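Putative NADH-depentdent flavin oxidoreductase (Cupriavidus metallidurans, PDB 5OCS) is an FMN-dependent ene-reductase of the Old Yellow Enzyme family that probably uses a reduced nicotinamide cofactor to reduce activated carbon–carbon double bonds. Local coordinates at residues A59-E63 / K155-F160; Q44-A50 / P331-W335; M24-S28 / E111-D115; G118-P122 / G141-P145; H252-A256 / E292-P296. One frame throughout, in Å; residues are numbered along the deposited sequence.

Interaction 1: A59-E63 / K155-F160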
# COMPACT_ATOMS: atom_id res chain seq x y z
N ALA D 59 -13.89 10.18 15.53
CA ALA D 59 -14.47 10.93 16.64
C ALA D 59 -15.65 11.77 16.19
O ALA D 59 -15.58 12.49 15.18
CB ALA D 59 -13.40 11.81 17.29
N VAL D 60 -16.74 11.69 16.95
CA VAL D 60 -17.91 12.51 16.72
C VAL D 60 -17.77 13.95 17.26
O VAL D 60 -18.62 14.79 16.94
CB VAL D 60 -19.22 11.80 17.24
CG1 VAL D 60 -19.38 10.43 16.57
CG2 VAL D 60 -19.22 11.67 18.77
N SER D 61 -16.73 14.23 18.02
CA SER D 61 -16.47 15.57 18.56
C SER D 61 -15.04 15.57 18.95
O SER D 61 -14.45 14.51 19.17
CB SER D 61 -17.37 15.83 19.79
OG SER D 61 -17.12 14.92 20.85
N PRO D 62 -14.46 16.75 19.10
CA PRO D 62 -13.05 16.77 19.52
C PRO D 62 -12.84 16.09 20.87
O PRO D 62 -11.86 15.39 21.04
CB PRO D 62 -12.75 18.27 19.69
CG PRO D 62 -13.89 19.01 19.14
CD PRO D 62 -15.00 18.08 18.77
N GLU D 63 -13.74 16.34 21.82
CA GLU D 63 -13.65 15.75 23.18
C GLU D 63 -13.80 14.24 23.21
O GLU D 63 -13.41 13.59 24.17
CB GLU D 63 -14.65 16.42 24.19
CG GLU D 63 -16.15 16.17 24.04
CD GLU D 63 -16.86 17.13 23.09
OE1 GLU D 63 -16.19 17.75 22.24
OE2 GLU D 63 -18.08 17.25 23.17
N LYS D 155 -25.90 16.31 23.53
CA LYS D 155 -24.79 16.69 22.65
C LYS D 155 -24.21 15.44 21.98
O LYS D 155 -24.06 15.39 20.76
CB LYS D 155 -23.69 17.44 23.38
CG LYS D 155 -22.68 18.08 22.46
CD LYS D 155 -21.48 18.68 23.15
CE LYS D 155 -20.52 19.29 22.16
NZ LYS D 155 -19.84 18.25 21.33
N ILE D 156 -23.92 14.42 22.76
CA ILE D 156 -23.36 13.19 22.17
C ILE D 156 -24.29 12.55 21.13
O ILE D 156 -23.80 12.22 20.03
CB ILE D 156 -22.93 12.18 23.26
CG1 ILE D 156 -21.73 12.78 24.01
CG2 ILE D 156 -22.57 10.83 22.64
CD1 ILE D 156 -21.60 12.22 25.41
N ARG D 157 -25.59 12.37 21.45
CA ARG D 157 -26.54 11.86 20.48
C ARG D 157 -26.47 12.69 19.20
O ARG D 157 -26.33 12.14 18.10
CB ARG D 157 -28.01 11.85 20.95
CG ARG D 157 -28.31 11.05 22.21
CD ARG D 157 -29.81 10.92 22.50
NE ARG D 157 -30.00 10.42 23.87
CZ ARG D 157 -30.03 11.17 24.97
NH1 ARG D 157 -29.96 12.50 24.88
NH2 ARG D 157 -30.16 10.59 26.19
N ASP D 158 -26.57 14.01 19.36
CA ASP D 158 -26.64 14.88 18.20
C ASP D 158 -25.33 14.85 17.41
O ASP D 158 -25.37 15.00 16.20
CB ASP D 158 -26.97 16.30 18.59
CG ASP D 158 -28.38 16.45 19.11
OD1 ASP D 158 -29.26 15.57 18.89
OD2 ASP D 158 -28.56 17.46 19.78
N ASP D 159 -24.20 14.69 18.10
CA ASP D 159 -22.87 14.62 17.45
C ASP D 159 -22.75 13.33 16.62
O ASP D 159 -22.24 13.35 15.48
CB ASP D 159 -21.73 14.70 18.46
CG ASP D 159 -21.59 16.06 19.11
OD1 ASP D 159 -22.18 17.05 18.61
OD2 ASP D 159 -20.85 16.14 20.11
N PHE D 160 -23.23 12.21 17.16
CA PHE D 160 -23.30 10.97 16.39
C PHE D 160 -24.14 11.14 15.11
O PHE D 160 -23.77 10.68 14.03
CB PHE D 160 -23.80 9.81 17.22
CG PHE D 160 -22.70 9.03 17.91
CD1 PHE D 160 -22.08 7.97 17.26
CD2 PHE D 160 -22.28 9.36 19.22
CE1 PHE D 160 -21.05 7.24 17.87
CE2 PHE D 160 -21.28 8.62 19.85
CZ PHE D 160 -20.64 7.57 19.17
O HOH W 1 -20.47 15.49 14.99
O HOH W 2 -19.63 14.17 21.57
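V60 lays its CG1 methyl over one face of the F160 ring, 3.7 Å from the ring centroid and 10° off the normal, a well-centred CH-pi contact. This is the apolar half of a join between a loop and a helix. The CA-to-CB bond of F160 points away from the loop, yet its ring swings back to receive the valine. V60 CG2 also lies 3.9 Å from D159 CB.

The other half is ionic and faces solvent. K155 NZ stands between two carboxylates, at 2.7 Å from E63 OE2 and 2.6 Å from D159 OD2, the second link spanning one turn of helix. E63 OE2 and D159 OD2 are themselves 4.3 Å apart, so the ammonium group offsets a repulsion between like charges and completes a three-membered salt-bridge network. Water extends the seam: water 1 donates to both V60 O and D159 O, each at 2.8 Å, while water 2 joins S61 OG to D159 OD2, each at 2.7 Å.

The example shows how a TIM barrel binds a loop to the outer helical layer. Residues 59-63 leave the end of strand 52-59, with V60 still bonded through its backbone to A102 of the next strand, 96-102. Helix 150-169 packs against them from outside, and on its flank F160 and I156 lean on helix 204-221.

Interaction 2: Q44-A50 / P331-W335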
# COMPACT_ATOMS: atom_id res chain seq x y z
N GLN D 44 -4.01 1.50 0.30
CA GLN D 44 -3.56 0.08 0.38
C GLN D 44 -4.67 -0.83 0.81
O GLN D 44 -4.89 -1.89 0.23
CB GLN D 44 -2.48 -0.17 1.45
CG GLN D 44 -1.16 0.38 1.11
CD GLN D 44 -0.28 0.37 2.35
OE1 GLN D 44 0.19 -0.70 2.78
NE2 GLN D 44 -0.09 1.53 2.94
N MET D 45 -5.30 -0.48 1.92
CA MET D 45 -6.34 -1.34 2.45
C MET D 45 -7.44 -1.58 1.41
O MET D 45 -7.89 -2.72 1.22
CB MET D 45 -6.93 -0.72 3.72
CG MET D 45 -6.03 -0.67 4.94
SD MET D 45 -5.33 -2.22 5.53
CE MET D 45 -3.77 -2.29 4.72
N ALA D 46 -7.84 -0.51 0.70
CA ALA D 46 -8.91 -0.57 -0.27
C ALA D 46 -8.57 -1.42 -1.50
O ALA D 46 -9.50 -1.85 -2.20
CB ALA D 46 -9.35 0.83 -0.70
N LEU D 47 -7.27 -1.63 -1.77
CA LEU D 47 -6.80 -2.42 -2.90
C LEU D 47 -6.41 -3.85 -2.57
O LEU D 47 -5.86 -4.57 -3.41
CB LEU D 47 -5.62 -1.66 -3.54
CG LEU D 47 -6.11 -0.31 -4.12
CD1 LEU D 47 -4.94 0.55 -4.60
CD2 LEU D 47 -7.12 -0.41 -5.24
N SER D 48 -6.75 -4.28 -1.36
CA SER D 48 -6.37 -5.57 -0.83
C SER D 48 -7.17 -6.77 -1.31
O SER D 48 -6.77 -7.89 -1.01
CB SER D 48 -6.45 -5.55 0.67
OG SER D 48 -7.80 -5.41 1.07
N GLY D 49 -8.30 -6.51 -1.97
CA GLY D 49 -9.24 -7.55 -2.34
C GLY D 49 -10.16 -8.04 -1.26
O GLY D 49 -10.96 -8.95 -1.49
N ALA D 50 -10.10 -7.44 -0.07
CA ALA D 50 -11.09 -7.75 0.97
C ALA D 50 -12.46 -7.26 0.48
O ALA D 50 -12.58 -6.35 -0.36
CB ALA D 50 -10.72 -7.03 2.27
N PRO D 331 -0.67 -6.33 3.69
CA PRO D 331 -1.83 -5.68 3.10
C PRO D 331 -2.38 -6.39 1.89
O PRO D 331 -3.43 -6.01 1.42
CB PRO D 331 -1.29 -4.30 2.69
CG PRO D 331 0.13 -4.56 2.49
CD PRO D 331 0.53 -5.52 3.55
N ARG D 332 -1.67 -7.41 1.39
CA ARG D 332 -2.19 -8.29 0.38
C ARG D 332 -2.76 -9.60 0.97
O ARG D 332 -2.95 -10.61 0.23
CB ARG D 332 -1.10 -8.63 -0.64
CG ARG D 332 -0.39 -7.41 -1.23
CD ARG D 332 -1.29 -6.52 -2.07
NE ARG D 332 -0.38 -5.67 -2.83
CZ ARG D 332 -0.10 -4.39 -2.62
NH1 ARG D 332 -0.81 -3.64 -1.80
NH2 ARG D 332 0.88 -3.85 -3.33
N TRP D 333 -3.04 -9.62 2.28
CA TRP D 333 -3.55 -10.83 2.93
C TRP D 333 -4.69 -11.53 2.17
O TRP D 333 -4.64 -12.78 1.99
CB TRP D 333 -3.98 -10.53 4.38
CG TRP D 333 -4.25 -11.78 5.21
CD1 TRP D 333 -3.36 -12.40 6.01
CD2 TRP D 333 -5.46 -12.56 5.27
NE1 TRP D 333 -3.92 -13.52 6.58
CE2 TRP D 333 -5.22 -13.63 6.15
CE3 TRP D 333 -6.73 -12.42 4.69
CZ2 TRP D 333 -6.18 -14.58 6.47
CZ3 TRP D 333 -7.71 -13.39 4.99
CH2 TRP D 333 -7.41 -14.46 5.88
N PRO D 334 -5.67 -10.77 1.64
CA PRO D 334 -6.74 -11.48 0.93
C PRO D 334 -6.25 -12.11 -0.36
O PRO D 334 -6.71 -13.20 -0.73
CB PRO D 334 -7.81 -10.40 0.68
CG PRO D 334 -7.46 -9.28 1.68
CD PRO D 334 -5.97 -9.33 1.79
N TRP D 335 -5.28 -11.49 -1.05
CA TRP D 335 -4.69 -12.19 -2.23
C TRP D 335 -4.02 -13.55 -1.83
O TRP D 335 -4.19 -14.61 -2.48
CB TRP D 335 -3.61 -11.37 -2.88
CG TRP D 335 -3.99 -10.02 -3.40
CD1 TRP D 335 -5.16 -9.34 -3.23
CD2 TRP D 335 -3.11 -9.16 -4.13
NE1 TRP D 335 -5.08 -8.11 -3.87
CE2 TRP D 335 -3.83 -8.00 -4.44
CE3 TRP D 335 -1.79 -9.30 -4.60
CZ2 TRP D 335 -3.25 -6.94 -5.16
CZ3 TRP D 335 -1.23 -8.26 -5.30
CH2 TRP D 335 -1.96 -7.10 -5.57
O HOH W 3 -3.24 -3.98 -0.53
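Apolar packing dominates this buried joint, where no direct hydrogen bond links the two segments. M45 CE lies 3.8 Å from P331 CB and A50 CB 4.0 Å from P334 CG. Close van der Waals contacts involve the backbone: S48 O is 3.1 Å from both P334 CG and W335 CD1, and S48 CB is 3.1 Å from P331 O.

Polar linkage passes through water 3, which donates to Q44 O and P331 O and accepts from R332 NH1, each at 2.8 Å. Within residues 44-50, S48 OG donates to M45 O (2.7 Å) and accepts from A50 N (3.3 Å); the latter bond forms an ST turn at the helix exit. Across the dimer interface, Q44 OE1 bonds to R332 of the second subunit.

In the TIM barrel, the contact joins the end of helix 36-46, the first around the barrel, to the start of the last, 333-341. M45, S48 and A50 rest on I21 of strand 19-21, while S48 and P334 touch M327 of helix 325-329.

Interaction 3: M24-S28 / E111-D115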
# COMPACT_ATOMS: atom_id res chain seq x y z
N MET D 24 -8.76 0.32 12.45
CA MET D 24 -7.52 0.32 13.17
C MET D 24 -7.06 1.75 13.28
O MET D 24 -6.72 2.35 12.28
CB MET D 24 -6.48 -0.52 12.43
CG MET D 24 -6.69 -2.00 12.58
SD MET D 24 -5.50 -2.98 11.64
CE MET D 24 -6.11 -2.79 9.98
N CYS D 25 -7.05 2.27 14.51
CA CYS D 25 -6.61 3.65 14.76
C CYS D 25 -5.22 3.88 14.21
O CYS D 25 -4.32 3.05 14.40
CB CYS D 25 -6.62 3.96 16.27
SG CYS D 25 -8.31 4.03 16.88
N GLN D 26 -5.04 5.02 13.52
CA GLN D 26 -3.79 5.37 12.95
C GLN D 26 -3.12 6.54 13.69
O GLN D 26 -1.94 6.77 13.47
CB GLN D 26 -3.95 5.75 11.45
CG GLN D 26 -4.48 4.62 10.60
CD GLN D 26 -3.53 3.46 10.62
OE1 GLN D 26 -2.39 3.58 10.13
NE2 GLN D 26 -3.93 2.37 11.24
N TYR D 27 -3.88 7.29 14.51
CA TYR D 27 -3.30 8.40 15.30
C TYR D 27 -2.51 9.36 14.41
O TYR D 27 -1.46 9.84 14.79
CB TYR D 27 -2.39 7.85 16.43
CG TYR D 27 -3.01 6.71 17.19
CD1 TYR D 27 -3.89 6.97 18.24
CD2 TYR D 27 -2.71 5.38 16.88
CE1 TYR D 27 -4.52 5.92 18.93
CE2 TYR D 27 -3.31 4.33 17.57
CZ TYR D 27 -4.21 4.62 18.60
OH TYR D 27 -4.82 3.60 19.29
N SER D 28 -3.00 9.60 13.20
CA SER D 28 -2.25 10.35 12.17
C SER D 28 -3.04 11.51 11.55
O SER D 28 -2.79 11.91 10.41
CB SER D 28 -1.82 9.36 11.06
OG SER D 28 -0.90 8.44 11.58
N GLU D 111 -2.49 9.73 24.99
CA GLU D 111 -1.37 9.75 24.05
C GLU D 111 -1.52 8.58 23.09
O GLU D 111 -2.16 7.58 23.42
CB GLU D 111 -0.03 9.61 24.80
CG GLU D 111 0.30 10.77 25.73
CD GLU D 111 0.73 12.06 25.01
OE1 GLU D 111 0.56 12.23 23.78
OE2 GLU D 111 1.20 12.98 25.69
N ALA D 112 -0.93 8.72 21.91
CA ALA D 112 -0.81 7.64 20.95
C ALA D 112 0.12 6.53 21.47
O ALA D 112 0.88 6.75 22.43
CB ALA D 112 -0.33 8.21 19.61
N PRO D 113 0.03 5.30 20.90
CA PRO D 113 0.80 4.16 21.47
C PRO D 113 2.30 4.42 21.55
O PRO D 113 2.92 4.14 22.57
CB PRO D 113 0.50 3.02 20.49
CG PRO D 113 -0.86 3.35 19.93
CD PRO D 113 -0.90 4.86 19.84
N TRP D 114 2.87 4.97 20.49
CA TRP D 114 4.32 5.28 20.47
C TRP D 114 4.72 6.37 21.47
O TRP D 114 5.91 6.49 21.78
CB TRP D 114 4.84 5.64 19.07
CG TRP D 114 3.95 6.57 18.28
CD1 TRP D 114 3.95 7.95 18.28
CD2 TRP D 114 2.92 6.17 17.38
NE1 TRP D 114 2.97 8.41 17.46
CE2 TRP D 114 2.32 7.35 16.89
CE3 TRP D 114 2.41 4.93 16.98
CZ2 TRP D 114 1.26 7.31 15.97
CZ3 TRP D 114 1.38 4.89 16.09
CH2 TRP D 114 0.82 6.08 15.57
N ASP D 115 3.75 7.13 21.97
CA ASP D 115 3.99 8.11 23.04
C ASP D 115 3.59 7.60 24.42
O ASP D 115 3.54 8.39 25.36
CB ASP D 115 3.28 9.41 22.70
CG ASP D 115 3.83 10.06 21.43
OD1 ASP D 115 5.05 9.96 21.20
OD2 ASP D 115 3.02 10.62 20.68
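This is an aromatic and proline contact between two loops at the C-terminal ends of barrel strands, the first following strand 19-21 and the second strand 96-102. Y27 is its centre. Over one face of the tyrosine ring sits P113, whose CD lies 3.4 Å from the centroid and 15° off the normal, a close CH-pi contact. The edge of the same ring turns toward the face of W114 in an offset edge-to-face pair, with planes at 90° and centroids 5.7 Å apart.

In a TIM-barrel flavoprotein these strand ends surround the flavin. C25, two residues before Y27, is an FMN-binding residue, so the packing lies beside the cofactor site. Y27 CB also reaches A112 CB at 3.8 Å and W114 CZ2 at 3.7 Å. On the indole edge, W114 CH2 approaches Q26 O at 3.5 Å. The second subunit adds F368 against P113 and K349 against W114.

Interaction 4: G118-P122 / G141-P145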
# COMPACT_ATOMS: atom_id res chain seq x y z
N GLY D 118 -0.55 7.24 27.68
CA GLY D 118 -1.00 7.80 28.96
C GLY D 118 -2.04 8.89 28.83
O GLY D 118 -2.24 9.45 27.75
N GLN D 119 -2.76 9.16 29.92
CA GLN D 119 -3.66 10.27 29.96
C GLN D 119 -2.91 11.59 29.87
O GLN D 119 -1.87 11.76 30.52
CB GLN D 119 -4.48 10.27 31.25
CG GLN D 119 -5.71 11.16 31.20
CD GLN D 119 -6.44 11.26 32.54
OE1 GLN D 119 -5.84 11.64 33.58
NE2 GLN D 119 -7.73 10.98 32.52
N ILE D 120 -3.45 12.51 29.07
CA ILE D 120 -3.05 13.89 29.05
C ILE D 120 -4.07 14.64 29.91
O ILE D 120 -5.27 14.63 29.63
CB ILE D 120 -3.02 14.48 27.62
CG1 ILE D 120 -2.27 13.53 26.65
CG2 ILE D 120 -2.37 15.86 27.64
CD1 ILE D 120 -2.36 13.93 25.18
N ARG D 121 -3.59 15.30 30.96
CA ARG D 121 -4.52 15.98 31.89
C ARG D 121 -5.21 17.15 31.19
O ARG D 121 -4.62 17.76 30.29
CB ARG D 121 -3.79 16.52 33.14
CG ARG D 121 -3.05 15.48 33.99
CD ARG D 121 -2.32 16.18 35.15
NE ARG D 121 -3.15 17.27 35.68
CZ ARG D 121 -4.02 17.19 36.70
NH1 ARG D 121 -4.16 16.08 37.43
NH2 ARG D 121 -4.72 18.27 37.04
N PRO D 122 -6.43 17.53 31.62
CA PRO D 122 -7.09 18.70 31.01
C PRO D 122 -6.25 19.99 30.99
O PRO D 122 -6.37 20.77 30.03
CB PRO D 122 -8.35 18.88 31.86
CG PRO D 122 -8.60 17.55 32.45
CD PRO D 122 -7.26 16.94 32.68
N GLY D 141 -5.68 7.18 40.00
CA GLY D 141 -4.75 8.29 39.90
C GLY D 141 -4.88 9.12 38.63
O GLY D 141 -4.25 10.18 38.53
N GLU D 142 -5.68 8.66 37.67
CA GLU D 142 -6.03 9.48 36.51
C GLU D 142 -7.00 10.56 36.90
O GLU D 142 -7.78 10.42 37.86
CB GLU D 142 -6.67 8.62 35.43
CG GLU D 142 -5.73 7.58 34.89
CD GLU D 142 -6.28 6.82 33.71
OE1 GLU D 142 -7.51 6.58 33.63
OE2 GLU D 142 -5.44 6.40 32.92
N VAL D 143 -7.06 11.60 36.08
CA VAL D 143 -8.06 12.63 36.27
C VAL D 143 -9.44 12.07 35.89
O VAL D 143 -9.61 11.62 34.77
CB VAL D 143 -7.77 13.86 35.40
CG1 VAL D 143 -8.93 14.85 35.50
CG2 VAL D 143 -6.43 14.47 35.81
N PRO D 144 -10.40 12.09 36.81
CA PRO D 144 -11.66 11.49 36.49
C PRO D 144 -12.42 12.24 35.40
O PRO D 144 -12.31 13.47 35.27
CB PRO D 144 -12.45 11.53 37.81
CG PRO D 144 -11.45 11.76 38.88
CD PRO D 144 -10.32 12.51 38.24
N PRO D 145 -13.28 11.52 34.67
CA PRO D 145 -14.17 12.19 33.75
C PRO D 145 -15.27 12.92 34.50
O PRO D 145 -15.55 12.61 35.68
CB PRO D 145 -14.75 11.04 32.95
CG PRO D 145 -14.82 9.92 33.93
CD PRO D 145 -13.59 10.08 34.78
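Between strand 96-102 of the TIM barrel and helix 150-169, the chain makes a long excursion that includes a small parallel sheet of strands 131-132 and 146-147. Here two irregular parts of that excursion meet at the protein surface, away from the FMN site, and V143, Q119 and E142 carry most of the contact.

Q119 illustrates how a side-chain amide can stand in for a peptide group. Its side chain, extended through chi1 and chi2, reaches across to one residue and satisfies both backbone groups: V143 N donates to Q119 OE1 at 2.8 Å, and Q119 NE2 donates to V143 O at 3.0 Å. The extended backbone of V143 presents its N-H and C=O to the same side, so the pairing resembles one rung between neighbouring strands.

V143, its CB directed toward the facing segment, fills the space beyond the amide. Its CG1 lies 3.9 Å from P122 CD. R121, whose guanidinium forms a salt bridge with D123, passes one face of that group over the valine.

E142 plays a smaller part: its CB is 3.6 Å from Q119 OE1, while its carboxylate turns back along its own chain to accept from A139 N. The closest approach between two side chains is that of R121 NH1 to V143 CG2, 3.2 Å.

Interaction 5: H252-A256 / E292-P296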
# COMPACT_ATOMS: atom_id res chain seq x y z
N HIS D 252 -29.94 -8.94 20.57
CA HIS D 252 -31.41 -9.06 20.31
C HIS D 252 -32.06 -7.68 20.10
O HIS D 252 -32.87 -7.49 19.18
CB HIS D 252 -32.18 -9.84 21.43
CG HIS D 252 -31.97 -11.33 21.42
ND1 HIS D 252 -32.39 -12.14 20.39
CD2 HIS D 252 -31.42 -12.15 22.34
CE1 HIS D 252 -32.09 -13.39 20.67
NE2 HIS D 252 -31.48 -13.43 21.84
N GLU D 253 -31.73 -6.72 20.96
CA GLU D 253 -32.25 -5.38 20.80
C GLU D 253 -31.81 -4.73 19.52
O GLU D 253 -32.62 -4.10 18.84
CB GLU D 253 -31.89 -4.49 21.96
CG GLU D 253 -32.73 -4.74 23.20
CD GLU D 253 -34.19 -4.41 22.99
OE1 GLU D 253 -34.55 -3.49 22.22
OE2 GLU D 253 -35.00 -5.13 23.56
N LEU D 254 -30.53 -4.91 19.17
CA LEU D 254 -30.01 -4.36 17.90
C LEU D 254 -30.80 -4.91 16.71
O LEU D 254 -31.23 -4.15 15.83
CB LEU D 254 -28.53 -4.69 17.74
CG LEU D 254 -27.65 -3.89 18.71
CD1 LEU D 254 -26.26 -4.48 18.82
CD2 LEU D 254 -27.57 -2.45 18.27
N LYS D 255 -31.04 -6.21 16.71
CA LYS D 255 -31.83 -6.83 15.65
C LYS D 255 -33.24 -6.25 15.55
O LYS D 255 -33.71 -5.92 14.46
CB LYS D 255 -31.88 -8.33 15.84
CG LYS D 255 -32.67 -9.05 14.76
CD LYS D 255 -32.42 -10.52 14.77
CE LYS D 255 -33.26 -11.23 13.71
NZ LYS D 255 -32.68 -12.57 13.47
N ALA D 256 -33.92 -6.10 16.68
CA ALA D 256 -35.27 -5.54 16.71
C ALA D 256 -35.30 -4.08 16.29
O ALA D 256 -36.31 -3.59 15.77
CB ALA D 256 -35.86 -5.66 18.12
N GLU D 292 -27.65 -17.75 18.49
CA GLU D 292 -28.82 -17.36 19.28
C GLU D 292 -29.63 -16.17 18.75
O GLU D 292 -30.84 -16.11 18.95
CB GLU D 292 -28.43 -17.04 20.72
CG GLU D 292 -27.87 -18.23 21.50
CD GLU D 292 -27.81 -18.00 22.98
OE1 GLU D 292 -28.43 -17.05 23.49
OE2 GLU D 292 -27.12 -18.78 23.65
N VAL D 293 -28.96 -15.20 18.13
CA VAL D 293 -29.63 -13.99 17.67
C VAL D 293 -29.93 -14.01 16.16
O VAL D 293 -30.94 -13.46 15.73
CB VAL D 293 -28.82 -12.73 18.04
CG1 VAL D 293 -29.54 -11.46 17.61
CG2 VAL D 293 -28.60 -12.69 19.55
N GLY D 294 -29.04 -14.61 15.36
CA GLY D 294 -29.28 -14.75 13.91
C GLY D 294 -29.04 -13.50 13.08
O GLY D 294 -29.36 -13.49 11.90
N LEU D 295 -28.50 -12.43 13.67
CA LEU D 295 -28.04 -11.29 12.87
C LEU D 295 -26.80 -11.74 12.08
O LEU D 295 -26.06 -12.62 12.54
CB LEU D 295 -27.62 -10.09 13.77
CG LEU D 295 -28.57 -8.98 14.24
CD1 LEU D 295 -27.96 -8.07 15.30
CD2 LEU D 295 -29.07 -8.17 13.06
N PRO D 296 -26.49 -11.09 10.94
CA PRO D 296 -25.16 -11.24 10.36
C PRO D 296 -24.09 -10.90 11.42
O PRO D 296 -24.19 -9.83 12.04
CB PRO D 296 -25.17 -10.20 9.23
CG PRO D 296 -26.59 -10.19 8.80
CD PRO D 296 -27.40 -10.35 10.05
O HOH W 4 -30.83 -15.71 23.29
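H252 comes first, its imidazole reaching over the end of the facing helix. V293 CG2 lies over one face of the ring, 3.7 Å from the centroid and 10° off the normal, a CH-pi contact, and H252 CE1 is 3.5 Å from E292 O. Water 4 ties the same ring to its neighbour, 2.8 Å from both H252 NE2 and E292 OE1; the other carboxylate oxygen of E292 pairs with R288. Two residues on, L254 touches L295 loosely, CB to CD1 at 4.2 Å, and also packs on L212 and F215 of helix 204-221.

K255 then stretches out fully. Its CB meets L295 CG at 3.7 Å, and at the far end K255 NZ donates to V293 O at 3.0 Å, satisfying a carbonyl at the C-terminal end of helix 284-293. There G294, with positive phi, turns the chain toward strand 297-300. The outer helices 244-256 and 284-293, from consecutive beta-alpha units, are thus joined at their C-terminal ends, the side-by-side packing of a TIM barrel.

In the fold
Interaction 3 opens first, at residues 24-28, followed by interaction 2 at 44-50 and interaction 1 at 59-63. Interaction 3 closes at 111-115, so it crosses both of the others. Interaction 4 then opens and closes (118-122 with 141-145), nested inside interaction 1, which ends on helix 150-169. Interactions 3 and 4 touch through E111 N and G118 O, 2.8 Å apart. Interaction 5 follows in series, linking helices of consecutive beta-alpha units, before 331-335 closes interaction 2 around interactions 1, 4 and 5. Interaction 2 joins the barrel's first and last helices, interactions 1 and 3 tie strand-end loops to later elements, and interaction 4 joins two parts of the excursion between strand 96-102 and helix 150-169.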